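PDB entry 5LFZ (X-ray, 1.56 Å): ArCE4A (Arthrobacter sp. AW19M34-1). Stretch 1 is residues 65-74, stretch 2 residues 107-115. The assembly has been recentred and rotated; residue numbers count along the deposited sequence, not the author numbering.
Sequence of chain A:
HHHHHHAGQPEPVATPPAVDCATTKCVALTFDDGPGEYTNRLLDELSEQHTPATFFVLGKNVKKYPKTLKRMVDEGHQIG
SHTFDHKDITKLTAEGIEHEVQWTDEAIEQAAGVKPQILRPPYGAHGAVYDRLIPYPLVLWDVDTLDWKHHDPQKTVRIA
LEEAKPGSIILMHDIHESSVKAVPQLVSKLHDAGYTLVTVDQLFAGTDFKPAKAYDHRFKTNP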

ATOM      1  N   TYR A  65      12.962 -10.974   0.555  1.00 29.83           N
ATOM      2  CA  TYR A  65      12.923 -10.051   1.689  1.00 28.30           C
ATOM      3  C   TYR A  65      12.101 -10.498   2.897  1.00 32.41           C
ATOM      4  O   TYR A  65      11.252  -9.736   3.371  1.00 28.55           O
ATOM      5  CB  TYR A  65      12.373  -8.706   1.224  1.00 28.78           C
ATOM      6  CG  TYR A  65      13.356  -7.876   0.444  1.00 25.80           C
ATOM      7  CD1 TYR A  65      13.474  -8.017  -0.929  1.00 28.58           C
ATOM      8  CD2 TYR A  65      14.155  -6.942   1.083  1.00 29.21           C
ATOM      9  CE1 TYR A  65      14.370  -7.256  -1.645  1.00 33.68           C
ATOM     10  CE2 TYR A  65      15.049  -6.177   0.381  1.00 32.29           C
ATOM     11  CZ  TYR A  65      15.156  -6.337  -0.983  1.00 36.62           C
ATOM     12  OH  TYR A  65      16.055  -5.568  -1.679  1.00 33.68           O
ATOM     13  N   PRO A  66      12.356 -11.710   3.421  1.00 29.23           N
ATOM     14  CA  PRO A  66      11.519 -12.185   4.531  1.00 26.56           C
ATOM     15  C   PRO A  66      11.668 -11.362   5.812  1.00 26.44           C
ATOM     16  O   PRO A  66      10.669 -11.072   6.465  1.00 26.88           O
ATOM     17  CB  PRO A  66      12.014 -13.617   4.751  1.00 30.11           C
ATOM     18  CG  PRO A  66      13.427 -13.601   4.257  1.00 32.54           C
ATOM     19  CD  PRO A  66      13.411 -12.680   3.077  1.00 30.46           C
ATOM     20  N   LYS A  67      12.892 -10.975   6.160  1.00 27.63           N
ATOM     21  CA  LYS A  67      13.108 -10.222   7.387  1.00 25.38           C
ATOM     22  C   LYS A  67      12.479  -8.832   7.305  1.00 26.47           C
ATOM     23  O   LYS A  67      11.992  -8.298   8.304  1.00 27.55           O
ATOM     24  CB  LYS A  67      14.603 -10.130   7.694  1.00 30.81           C
ATOM     25  CG  LYS A  67      15.280 -11.494   7.720  1.00 40.77           C
ATOM     26  CD  LYS A  67      16.758 -11.407   8.044  1.00 46.98           C
ATOM     27  CE  LYS A  67      17.457 -12.733   7.776  1.00 53.77           C
ATOM     28  NZ  LYS A  67      16.690 -13.888   8.320  1.00 57.27           N
ATOM     29  N   THR A  68      12.485  -8.250   6.109  1.00 25.61           N
ATOM     30  CA  THR A  68      11.891  -6.940   5.903  1.00 22.29           C
ATOM     31  C   THR A  68      10.367  -6.995   6.049  1.00 23.82           C
ATOM     32  O   THR A  68       9.763  -6.076   6.600  1.00 22.20           O
ATOM     33  CB  THR A  68      12.288  -6.360   4.522  1.00 22.90           C
ATOM     34  OG1 THR A  68      13.714  -6.270   4.451  1.00 25.23           O
ATOM     35  CG2 THR A  68      11.699  -4.977   4.324  1.00 22.89           C
ATOM     36  N   LEU A  69       9.742  -8.084   5.604  1.00 23.78           N
ATOM     37  CA  LEU A  69       8.302  -8.225   5.814  1.00 24.12           C
ATOM     38  C   LEU A  69       8.000  -8.436   7.296  1.00 23.94           C
ATOM     39  O   LEU A  69       7.000  -7.929   7.812  1.00 22.61           O
ATOM     40  CB  LEU A  69       7.726  -9.370   4.980  1.00 23.69           C
ATOM     41  CG  LEU A  69       7.026  -8.825   3.733  1.00 23.27           C
ATOM     42  CD1 LEU A  69       8.058  -8.294   2.735  1.00 28.29           C
ATOM     43  CD2 LEU A  69       6.123  -9.863   3.094  1.00 31.65           C
ATOM     44  N   LYS A  70       8.875  -9.156   7.989  1.00 25.55           N
ATOM     45  CA  LYS A  70       8.704  -9.316   9.425  1.00 23.46           C
ATOM     46  C   LYS A  70       8.791  -7.956  10.115  1.00 24.07           C
ATOM     47  O   LYS A  70       8.085  -7.717  11.092  1.00 27.04           O
ATOM     48  CB  LYS A  70       9.734 -10.285  10.006  1.00 26.37           C
ATOM     49  CG  LYS A  70       9.484 -11.741   9.647  1.00 35.19           C
ATOM     50  CD  LYS A  70      10.421 -12.655  10.420  1.00 44.63           C
ATOM     51  CE  LYS A  70      10.394 -14.070   9.875  1.00 48.92           C
ATOM     52  NZ  LYS A  70      10.935 -14.124   8.486  1.00 47.38           N
ATOM     53  N   ARG A  71       9.637  -7.061   9.601  1.00 23.98           N
ATOM     54  CA  ARG A  71       9.708  -5.701  10.136  1.00 24.92           C
ATOM     55  C   ARG A  71       8.370  -4.991  10.008  1.00 23.28           C
ATOM     56  O   ARG A  71       7.940  -4.292  10.920  1.00 25.84           O
ATOM     57  CB  ARG A  71      10.774  -4.862   9.425  1.00 27.32           C
ATOM     58  CG  ARG A  71      12.195  -5.042   9.895  1.00 30.30           C
ATOM     59  CD  ARG A  71      13.053  -3.882   9.396  1.00 26.50           C
ATOM     60  NE  ARG A  71      12.734  -2.629  10.073  1.00 25.15           N
ATOM     61  CZ  ARG A  71      13.298  -1.456   9.786  1.00 25.93           C
ATOM     62  NH1 ARG A  71      14.214  -1.374   8.832  1.00 24.16           N
ATOM     63  NH2 ARG A  71      12.951  -0.363  10.459  1.00 29.75           N
ATOM     64  N   MET A  72       7.719  -5.162   8.864  1.00 23.28           N
ATOM     65  CA  MET A  72       6.444  -4.500   8.623  1.00 24.46           C
ATOM     66  C   MET A  72       5.404  -4.901   9.660  1.00 27.84           C
ATOM     67  O   MET A  72       4.687  -4.053  10.197  1.00 28.09           O
ATOM     68  CB  MET A  72       5.938  -4.818   7.219  1.00 22.21           C
ATOM     69  CG  MET A  72       6.830  -4.266   6.121  1.00 20.26           C
ATOM     70  SD  MET A  72       6.302  -4.773   4.480  1.00 22.88           S
ATOM     71  CE  MET A  72       7.460  -3.840   3.477  1.00 20.97           C
ATOM     72  N   VAL A  73       5.329  -6.196   9.947  1.00 24.42           N
ATOM     73  CA  VAL A  73       4.408  -6.698  10.958  1.00 27.05           C
ATOM     74  C   VAL A  73       4.825  -6.216  12.343  1.00 29.04           C
ATOM     75  O   VAL A  73       4.004  -5.686  13.091  1.00 28.25           O
ATOM     76  CB  VAL A  73       4.335  -8.235  10.939  1.00 28.22           C
ATOM     77  CG1 VAL A  73       3.480  -8.749  12.103  1.00 30.92           C
ATOM     78  CG2 VAL A  73       3.796  -8.717   9.596  1.00 30.36           C
ATOM     79  N   ASP A  74       6.103  -6.394  12.668  1.00 25.73           N
ATOM     80  CA  ASP A  74       6.623  -6.054  13.990  1.00 28.85           C
ATOM     81  C   ASP A  74       6.488  -4.570  14.327  1.00 27.98           C
ATOM     82  O   ASP A  74       6.339  -4.212  15.494  1.00 31.12           O
ATOM     83  CB  ASP A  74       8.096  -6.465  14.119  1.00 34.28           C
ATOM     84  CG  ASP A  74       8.273  -7.947  14.447  1.00 46.29           C
ATOM     85  OD1 ASP A  74       7.262  -8.623  14.741  1.00 42.69           O
ATOM     86  OD2 ASP A  74       9.425  -8.436  14.420  1.00 43.79           O
ATOM     87  N   ALA A 107       4.061 -16.481  -0.454  1.00 24.06           N
ATOM     88  CA  ALA A 107       5.300 -15.761  -0.212  1.00 23.90           C
ATOM     89  C   ALA A 107       5.206 -14.926   1.068  1.00 25.13           C
ATOM     90  O   ALA A 107       6.122 -14.931   1.896  1.00 23.78           O
ATOM     91  CB  ALA A 107       5.641 -14.880  -1.408  1.00 25.15           C
ATOM     92  N   ILE A 108       4.097 -14.210   1.226  1.00 24.38           N
ATOM     93  CA  ILE A 108       3.887 -13.382   2.411  1.00 25.41           C
ATOM     94  C   ILE A 108       3.784 -14.252   3.671  1.00 25.00           C
ATOM     95  O   ILE A 108       4.351 -13.926   4.720  1.00 25.67           O
ATOM     96  CB  ILE A 108       2.622 -12.502   2.264  1.00 23.11           C
ATOM     97  CG1 ILE A 108       2.812 -11.462   1.155  1.00 21.84           C
ATOM     98  CG2 ILE A 108       2.298 -11.792   3.578  1.00 25.96           C
ATOM     99  CD1 ILE A 108       1.522 -10.751   0.767  1.00 26.49           C
ATOM    100  N   GLU A 109       3.090 -15.383   3.572  1.00 25.93           N
ATOM    101  CA  GLU A 109       2.953 -16.242   4.738  1.00 29.19           C
ATOM    102  C   GLU A 109       4.309 -16.830   5.116  1.00 29.53           C
ATOM    103  O   GLU A 109       4.668 -16.852   6.289  1.00 31.09           O
ATOM    104  CB  GLU A 109       1.922 -17.345   4.484  1.00 27.49           C
ATOM    105  CG  GLU A 109       1.260 -17.870   5.760  1.00 35.79           C
ATOM    106  CD  GLU A 109       2.190 -18.738   6.576  1.00 41.35           C
ATOM    107  OE1 GLU A 109       3.096 -19.354   5.976  1.00 48.94           O
ATOM    108  OE2 GLU A 109       2.020 -18.810   7.813  1.00 49.35           O
ATOM    109  N   GLN A 110       5.073 -17.284   4.128  1.00 27.51           N
ATOM    110  CA  GLN A 110       6.385 -17.865   4.408  1.00 32.79           C
ATOM    111  C   GLN A 110       7.326 -16.823   5.015  1.00 32.49           C
ATOM    112  O   GLN A 110       8.120 -17.133   5.908  1.00 34.12           O
ATOM    113  CB  GLN A 110       7.002 -18.457   3.139  1.00 33.23           C
ATOM    114  CG  GLN A 110       8.319 -19.187   3.371  1.00 42.53           C
ATOM    115  CD  GLN A 110       8.175 -20.396   4.280  1.00 53.66           C
ATOM    116  OE1 GLN A 110       7.143 -21.072   4.281  1.00 53.04           O
ATOM    117  NE2 GLN A 110       9.211 -20.673   5.064  1.00 59.92           N
ATOM    118  N   ALA A 111       7.212 -15.588   4.542  1.00 32.34           N
ATOM    119  CA  ALA A 111       8.095 -14.516   4.980  1.00 26.21           C
ATOM    120  C   ALA A 111       7.744 -13.982   6.367  1.00 32.38           C
ATOM    121  O   ALA A 111       8.628 -13.799   7.202  1.00 33.20           O
ATOM    122  CB  ALA A 111       8.080 -13.370   3.963  1.00 26.31           C
ATOM    123  N   ALA A 112       6.460 -13.738   6.620  1.00 31.80           N
ATOM    124  CA  ALA A 112       6.066 -12.991   7.818  1.00 34.37           C
ATOM    125  C   ALA A 112       5.018 -13.691   8.680  1.00 32.40           C
ATOM    126  O   ALA A 112       4.654 -13.189   9.744  1.00 36.57           O
ATOM    127  CB  ALA A 112       5.561 -11.619   7.419  1.00 37.23           C
ATOM    128  N   GLY A 113       4.525 -14.834   8.218  1.00 26.92           N
ATOM    129  CA  GLY A 113       3.581 -15.618   8.995  1.00 30.52           C
ATOM    130  C   GLY A 113       2.185 -15.027   9.050  1.00 36.27           C
ATOM    131  O   GLY A 113       1.365 -15.431   9.882  1.00 36.68           O
ATOM    132  N   VAL A 114       1.910 -14.073   8.165  1.00 32.18           N
ATOM    133  CA  VAL A 114       0.587 -13.469   8.090  1.00 27.69           C
ATOM    134  C   VAL A 114       0.000 -13.622   6.699  1.00 28.59           C
ATOM    135  O   VAL A 114       0.714 -13.906   5.740  1.00 31.90           O
ATOM    136  CB  VAL A 114       0.616 -11.962   8.456  1.00 31.53           C
ATOM    137  CG1 VAL A 114       1.242 -11.756   9.828  1.00 34.95           C
ATOM    138  CG2 VAL A 114       1.360 -11.162   7.398  1.00 35.28           C
ATOM    139  N   LYS A 115      -1.306 -13.424   6.601  1.00 25.15           N
ATOM    140  CA  LYS A 115      -1.997 -13.383   5.326  1.00 24.82           C
ATOM    141  C   LYS A 115      -2.443 -11.947   5.079  1.00 25.48           C
ATOM    142  O   LYS A 115      -2.949 -11.298   5.995  1.00 28.54           O
ATOM    143  CB  LYS A 115      -3.194 -14.342   5.336  1.00 33.63           C
ATOM    144  CG  LYS A 115      -3.838 -14.580   3.983  1.00 39.37           C
ATOM    145  CD  LYS A 115      -5.083 -15.449   4.118  1.00 48.51           C
ATOM    146  CE  LYS A 115      -4.757 -16.808   4.728  1.00 52.38           C
ATOM    147  NZ  LYS A 115      -4.448 -17.834   3.694  1.00 53.33           N
TER

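Helix 66-74 crosses helix 107-112 almost at a right angle, 81° between their directions, and the axes come within 8.2 Å. Small side chains suit so close a crossing, and the second helix supplies two in a row. At Ala111 and Ala112 a single methyl leaves the surface low, so the backbones nearly meet: the CA atoms of Pro66 and Ala111 lie 4.2 Å apart, those of Lys70 and Ala112 4.8 Å.

Into this shallow hollow comes Leu69, its CB 4.0 Å from Ala112 CB and its CD2 4.1 Å from Ala111 CB. The same CD2 reaches Ile108 CG1 at 4.2 Å, so the leucine is long enough to span a full turn of the opposing helix. Pro66, compact and apolar, rests its CB 4.0 Å from Ala111 CB. One turn beyond Leu69, Val73 straddles the end of the helix, with CG2 4.0 Å from both Ala112 CB and Val114 CG1; its branched, short side chain offers that methyl without a long reach. Gly113, whose positive phi favours glycine, turns the chain out of the helix between those two partners.

The one polar link is Lys70, whose flexible chain passes over Ala112 (CG to CA, 4.1 Å) and brings NZ to Ala111 O at 2.7 Å, a hydrogen bond to a carbonyl near the helix's C-terminal end, where successive backbone amides run out.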